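Local coordinates for CD180 antigen (Mus musculus, PDB 3T6Q), which may cooperate with MD-1 and TLR4 in the B-cell innate immune response to bacterial lipopolysaccharide, leading to NF-kappa-B activation, at residues L355-S358 against H359-I362; L481-S484 against F485-L488. All coordinates share one frame; numbering follows the deposited sequence.

Contact 1: residues L355-S358 against H359-I362; sequences LDLS and HDDI. With NAG (2-acetamido-2-deoxy-beta-D-glucopyranose), chain E; MAN (alpha-D-mannopyranose), chain B; NAG (2-acetamido-2-deoxy-beta-D-glucopyranose), chain C; MAN (alpha-D-mannopyranose), chain D.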
loop_
_atom_site.group_PDB
_atom_site.type_symbol
_atom_site.label_atom_id
_atom_site.label_comp_id
_atom_site.label_asym_id
_atom_site.label_seq_id
_atom_site.Cartn_x
_atom_site.Cartn_y
_atom_site.Cartn_z
ATOM N N LEU A 355 -12.247 37.575 21.461
ATOM C CA LEU A 355 -13.409 37.463 20.535
ATOM C C LEU A 355 -12.915 37.591 19.120
ATOM O O LEU A 355 -12.273 38.601 18.754
ATOM C CB LEU A 355 -14.430 38.574 20.839
ATOM C CG LEU A 355 -15.682 38.662 19.940
ATOM C CD1 LEU A 355 -16.416 37.321 19.951
ATOM C CD2 LEU A 355 -16.595 39.762 20.472
ATOM N N ASP A 356 -13.131 36.549 18.315
ATOM C CA ASP A 356 -12.703 36.598 16.905
ATOM C C ASP A 356 -14.000 36.672 16.056
ATOM O O ASP A 356 -14.779 35.733 16.040
ATOM C CB ASP A 356 -11.861 35.353 16.558
ATOM C CG ASP A 356 -11.371 35.346 15.084
ATOM O OD1 ASP A 356 -11.702 36.282 14.322
ATOM O OD2 ASP A 356 -10.633 34.401 14.694
ATOM N N LEU A 357 -14.224 37.799 15.390
ATOM C CA LEU A 357 -15.378 38.003 14.500
ATOM C C LEU A 357 -14.886 38.413 13.104
ATOM O O LEU A 357 -15.450 39.310 12.448
ATOM C CB LEU A 357 -16.316 39.060 15.049
ATOM C CG LEU A 357 -17.076 38.719 16.335
ATOM C CD1 LEU A 357 -17.748 39.983 16.885
ATOM C CD2 LEU A 357 -18.070 37.584 16.095
ATOM N N SER A 358 -13.836 37.741 12.676
ATOM C CA SER A 358 -13.217 38.015 11.388
ATOM C C SER A 358 -13.932 37.337 10.217
ATOM O O SER A 358 -14.611 36.327 10.400
ATOM C CB SER A 358 -11.722 37.671 11.410
ATOM O OG SER A 358 -11.488 36.307 11.604
ATOM N N HIS A 359 -13.775 37.914 9.023
ATOM C CA HIS A 359 -14.259 37.262 7.791
ATOM C C HIS A 359 -15.758 37.015 7.869
ATOM O O HIS A 359 -16.257 35.993 7.382
ATOM C CB HIS A 359 -13.536 35.932 7.648
ATOM C CG HIS A 359 -12.190 36.016 6.965
ATOM N ND1 HIS A 359 -12.062 36.350 5.667
ATOM C CD2 HIS A 359 -10.901 35.839 7.462
ATOM C CE1 HIS A 359 -10.757 36.316 5.309
ATOM N NE2 HIS A 359 -10.033 36.018 6.413
ATOM N N ASP A 360 -16.502 37.949 8.446
ATOM C CA ASP A 360 -17.922 37.749 8.668
ATOM C C ASP A 360 -18.844 38.673 7.813
ATOM O O ASP A 360 -20.071 38.703 8.031
ATOM C CB ASP A 360 -18.222 37.912 10.162
ATOM C CG ASP A 360 -17.897 36.635 10.986
ATOM O OD1 ASP A 360 -17.784 35.544 10.420
ATOM O OD2 ASP A 360 -17.767 36.746 12.230
ATOM N N ASP A 361 -18.229 39.472 6.926
ATOM C CA ASP A 361 -18.899 40.523 6.155
ATOM C C ASP A 361 -19.727 41.457 7.015
ATOM O O ASP A 361 -20.839 41.843 6.627
ATOM C CB ASP A 361 -19.809 39.902 5.104
ATOM C CG ASP A 361 -19.053 39.474 3.837
ATOM O OD1 ASP A 361 -17.914 39.959 3.547
ATOM O OD2 ASP A 361 -19.626 38.629 3.116
ATOM N N ILE A 362 -19.239 41.763 8.220
ATOM C CA ILE A 362 -20.006 42.567 9.150
ATOM C C ILE A 362 -19.935 43.995 8.603
ATOM O O ILE A 362 -18.828 44.463 8.185
ATOM C CB ILE A 362 -19.406 42.503 10.584
ATOM C CG1 ILE A 362 -19.638 41.093 11.197
ATOM C CG2 ILE A 362 -19.922 43.632 11.480
ATOM C CD1 ILE A 362 -18.595 40.767 12.278
HETATM C C1 NAG E . -7.524 38.066 13.057
HETATM C C2 NAG E . -6.131 37.456 13.342
HETATM C C3 NAG E . -5.356 37.258 12.019
HETATM C C4 NAG E . -6.216 36.554 10.972
HETATM C C5 NAG E . -7.563 37.241 10.857
HETATM C C6 NAG E . -8.517 36.613 9.842
HETATM C C7 NAG E . -4.699 37.817 15.312
HETATM C C8 NAG E . -3.999 38.831 16.162
HETATM N N2 NAG E . -5.389 38.292 14.256
HETATM O O3 NAG E . -4.210 36.497 12.296
HETATM O O4 NAG E . -5.649 36.601 9.661
HETATM O O5 NAG E . -8.213 37.284 12.128
HETATM O O6 NAG E . -9.060 35.391 10.347
HETATM O O7 NAG E . -4.606 36.624 15.600
HETATM C C1 MAN B . -8.466 34.090 3.270
HETATM C C2 MAN B . -9.435 33.171 2.519
HETATM C C3 MAN B . -9.583 33.632 1.082
HETATM C C4 MAN B . -10.016 35.096 1.034
HETATM C C5 MAN B . -8.940 35.924 1.750
HETATM C C6 MAN B . -9.246 37.437 1.761
HETATM O O2 MAN B . -10.722 33.297 3.099
HETATM O O3 MAN B . -10.521 32.806 0.407
HETATM O O4 MAN B . -10.072 35.472 -0.318
HETATM O O5 MAN B . -8.798 35.452 3.092
HETATM O O6 MAN B . -10.569 37.663 2.202
HETATM C C1 NAG C . -4.506 35.781 9.411
HETATM C C2 NAG C . -4.698 35.209 7.998
HETATM C C3 NAG C . -3.444 34.457 7.537
HETATM C C4 NAG C . -2.155 35.273 7.745
HETATM C C5 NAG C . -2.098 36.076 9.029
HETATM C C6 NAG C . -1.099 37.263 8.846
HETATM C C7 NAG C . -6.966 34.465 7.418
HETATM C C8 NAG C . -7.987 33.361 7.651
HETATM N N2 NAG C . -5.810 34.298 8.039
HETATM O O3 NAG C . -3.531 34.214 6.112
HETATM O O4 NAG C . -1.078 34.340 7.857
HETATM O O5 NAG C . -3.358 36.640 9.414
HETATM O O6 NAG C . -0.899 37.628 10.188
HETATM O O7 NAG C . -7.221 35.442 6.722
HETATM C C1 MAN D . -11.315 31.962 3.277
HETATM C C2 MAN D . -12.796 32.158 3.595
HETATM C C3 MAN D . -12.984 32.719 5.028
HETATM C C4 MAN D . -12.221 31.813 6.023
HETATM C C5 MAN D . -10.739 31.647 5.594
HETATM C C6 MAN D . -9.930 30.728 6.508
HETATM O O2 MAN D . -13.352 30.882 3.538
HETATM O O3 MAN D . -14.361 32.721 5.330
HETATM O O4 MAN D . -12.305 32.322 7.351
HETATM O O5 MAN D . -10.640 31.147 4.258
HETATM O O6 MAN D . -10.491 29.390 6.417
#

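Contact 2: residues L481-S484 against F485-L488; sequences LVLS and FCDL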
loop_
_atom_site.group_PDB
_atom_site.type_symbol
_atom_site.label_atom_id
_atom_site.label_comp_id
_atom_site.label_asym_id
_atom_site.label_seq_id
_atom_site.Cartn_x
_atom_site.Cartn_y
_atom_site.Cartn_z
ATOM N N LEU A 481 6.170 50.543 13.854
ATOM C CA LEU A 481 5.356 51.320 12.937
ATOM C C LEU A 481 5.550 50.742 11.541
ATOM O O LEU A 481 6.695 50.666 11.026
ATOM C CB LEU A 481 5.747 52.808 12.979
ATOM C CG LEU A 481 5.066 53.802 12.020
ATOM C CD1 LEU A 481 3.530 53.762 12.231
ATOM C CD2 LEU A 481 5.642 55.212 12.274
ATOM N N VAL A 482 4.441 50.313 10.932
ATOM C CA VAL A 482 4.483 49.710 9.571
ATOM C C VAL A 482 3.713 50.686 8.681
ATOM O O VAL A 482 2.504 50.916 8.870
ATOM C CB VAL A 482 3.802 48.315 9.505
ATOM C CG1 VAL A 482 3.862 47.736 8.080
ATOM C CG2 VAL A 482 4.442 47.372 10.497
ATOM N N LEU A 483 4.441 51.285 7.735
ATOM C CA LEU A 483 3.886 52.224 6.785
ATOM C C LEU A 483 4.207 51.812 5.374
ATOM O O LEU A 483 4.349 52.660 4.491
ATOM C CB LEU A 483 4.441 53.640 7.051
ATOM C CG LEU A 483 3.901 54.371 8.290
ATOM C CD1 LEU A 483 4.689 55.660 8.507
ATOM C CD2 LEU A 483 2.426 54.719 8.145
ATOM N N SER A 484 4.295 50.513 5.149
ATOM C CA SER A 484 4.646 50.029 3.831
ATOM C C SER A 484 3.418 50.109 2.893
ATOM O O SER A 484 2.298 50.147 3.387
ATOM C CB SER A 484 5.209 48.617 3.933
ATOM O OG SER A 484 4.292 47.784 4.648
ATOM N N PHE A 485 3.620 50.170 1.564
ATOM C CA PHE A 485 2.460 50.308 0.627
ATOM C C PHE A 485 1.487 51.417 0.939
ATOM O O PHE A 485 0.246 51.240 0.845
ATOM C CB PHE A 485 1.671 48.977 0.601
ATOM C CG PHE A 485 2.489 47.817 0.123
ATOM C CD1 PHE A 485 2.638 47.564 -1.254
ATOM C CD2 PHE A 485 3.160 47.005 1.024
ATOM C CE1 PHE A 485 3.432 46.508 -1.692
ATOM C CE2 PHE A 485 3.927 45.950 0.592
ATOM C CZ PHE A 485 4.066 45.696 -0.761
ATOM N N CYS A 486 1.995 52.558 1.367
ATOM C CA CYS A 486 1.141 53.681 1.702
ATOM C C CYS A 486 1.156 54.788 0.612
ATOM O O CYS A 486 0.766 55.923 0.901
ATOM C CB CYS A 486 1.540 54.272 3.073
ATOM S SG CYS A 486 0.938 53.190 4.426
ATOM N N ASP A 487 1.702 54.454 -0.554
ATOM C CA ASP A 487 1.792 55.394 -1.715
ATOM C C ASP A 487 2.549 56.676 -1.339
ATOM O O ASP A 487 2.141 57.773 -1.743
ATOM C CB ASP A 487 0.357 55.754 -2.136
ATOM C CG ASP A 487 0.284 56.498 -3.458
ATOM O OD1 ASP A 487 -0.545 57.443 -3.526
ATOM O OD2 ASP A 487 1.046 56.140 -4.397
ATOM N N LEU A 488 3.579 56.549 -0.482
ATOM C CA LEU A 488 4.223 57.724 0.088
ATOM C C LEU A 488 5.258 58.289 -0.868
ATOM O O LEU A 488 6.111 57.556 -1.383
ATOM C CB LEU A 488 4.912 57.376 1.430
ATOM C CG LEU A 488 3.960 57.140 2.612
ATOM C CD1 LEU A 488 4.804 56.748 3.835
ATOM C CD2 LEU A 488 3.096 58.369 2.891
#

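Contact 1: residues L355-S358 against H359-I362
D360 folds back over the turn that ends the strand of LRR 12; its side chain and that of L357 cross obliquely, and D360 OD2 lies 3.4 Å from the backbone carbon L357 C. CB already points at 355-358, and chi1 -81° sets the carboxylate against the turn, with D360 OD1 3.3 Å from S358 O, two acceptors side by side; OD1 is hydrogen-bonded to N335 N. Two residues on, I362 points back at the same leucine, I362 CD1 lying 3.5 Å from L357 O and 4.0 Å from L357 CB. On the sugar side, S358 OG donates to D356 OD1 at 2.7 Å and accepts from O6 of the chain E NAG at 2.9 Å. D356 OD1 also takes S358 N, closing an Asx turn. The H359 imidazole projects among N-linked sugars: NE2 gives a nearly straight bond (168°) to O7 of the chain C NAG, 2.9 Å away, while C3 of the chain D mannose sits over one ring face, offset toward the rim, and NAG and mannose oxygens line the edge. Y385 stacks on H359. Strand 354-356 runs between parallel strands 329-331 and 380-382; from the following repeat, N386 ND2 hydrogen-bonds L357 O, and N386 OD1 the N of D360 and I362.

Contact 2: residues L481-S484 against F485-L488
C486 and L483 meet where strand 480-482 of LRR 17 gives way to the loop of a leucine-rich-repeat solenoid, in which parallel strands stack coil upon coil. The apolar contacts are loose: the sulfur of C486 lies 4.3 Å from L483 CD2, and L488 CD1 stands 4.5 Å from L483 CB. Closer is the backbone, with C486 SG 3.5 Å from L483 O. C486 and L488 both direct their side chains back at the first half of the turn, whereas L483 runs across their line of approach, and its other contacts are F496 and I466. L488 also packs on I466, and on F461, so the two leucines share a neighbour in strand 465-466.

The polar contribution comes mostly from the next repeat. The side chain of N510 serves the turn with both ends of its amide: ND2 donates to L483 O, while OD1 accepts from the backbone N of C486 and of L488. A single asparagine thus satisfies three main-chain groups and ties this coil to its successor. D487, which is exposed, forms a salt bridge through OD2 with NH1 of R511, a second link to that repeat. S484 OG has a weak hydrogen bond to NE2 of Q457 in the preceding coil.

F485, which is exposed, stacks with H509, and its ring lies oblique to the S484 carbonyl carbon. A chi1 of -61° sets the ring beside the backbone N, and F485 CD2 comes to 3.9 Å from S484 OG.

Overall arrangement
Contacts 1 and 2 are equivalent turns in two coils of the same solenoid, LRR 12 and LRR 17, each following directly on a parallel strand. Their centres are 25 Å apart and their nearest atoms about 18 Å, so they do not touch. The following repeat supplies the same pair of partners to each: an asparagine that hydrogen-bonds the turn, N386 or N510, and an aromatic residue that stacks on the ring beside it, Y385 on H359 or H509 on F485. The difference is in the surroundings. S358 and H359 lie against N-linked sugars, and mannose of this glycan is also hydrogen-bonded to residues of another protein chain, whereas at 481-488 the S484 side chain is about 11 Å from a bound NAG.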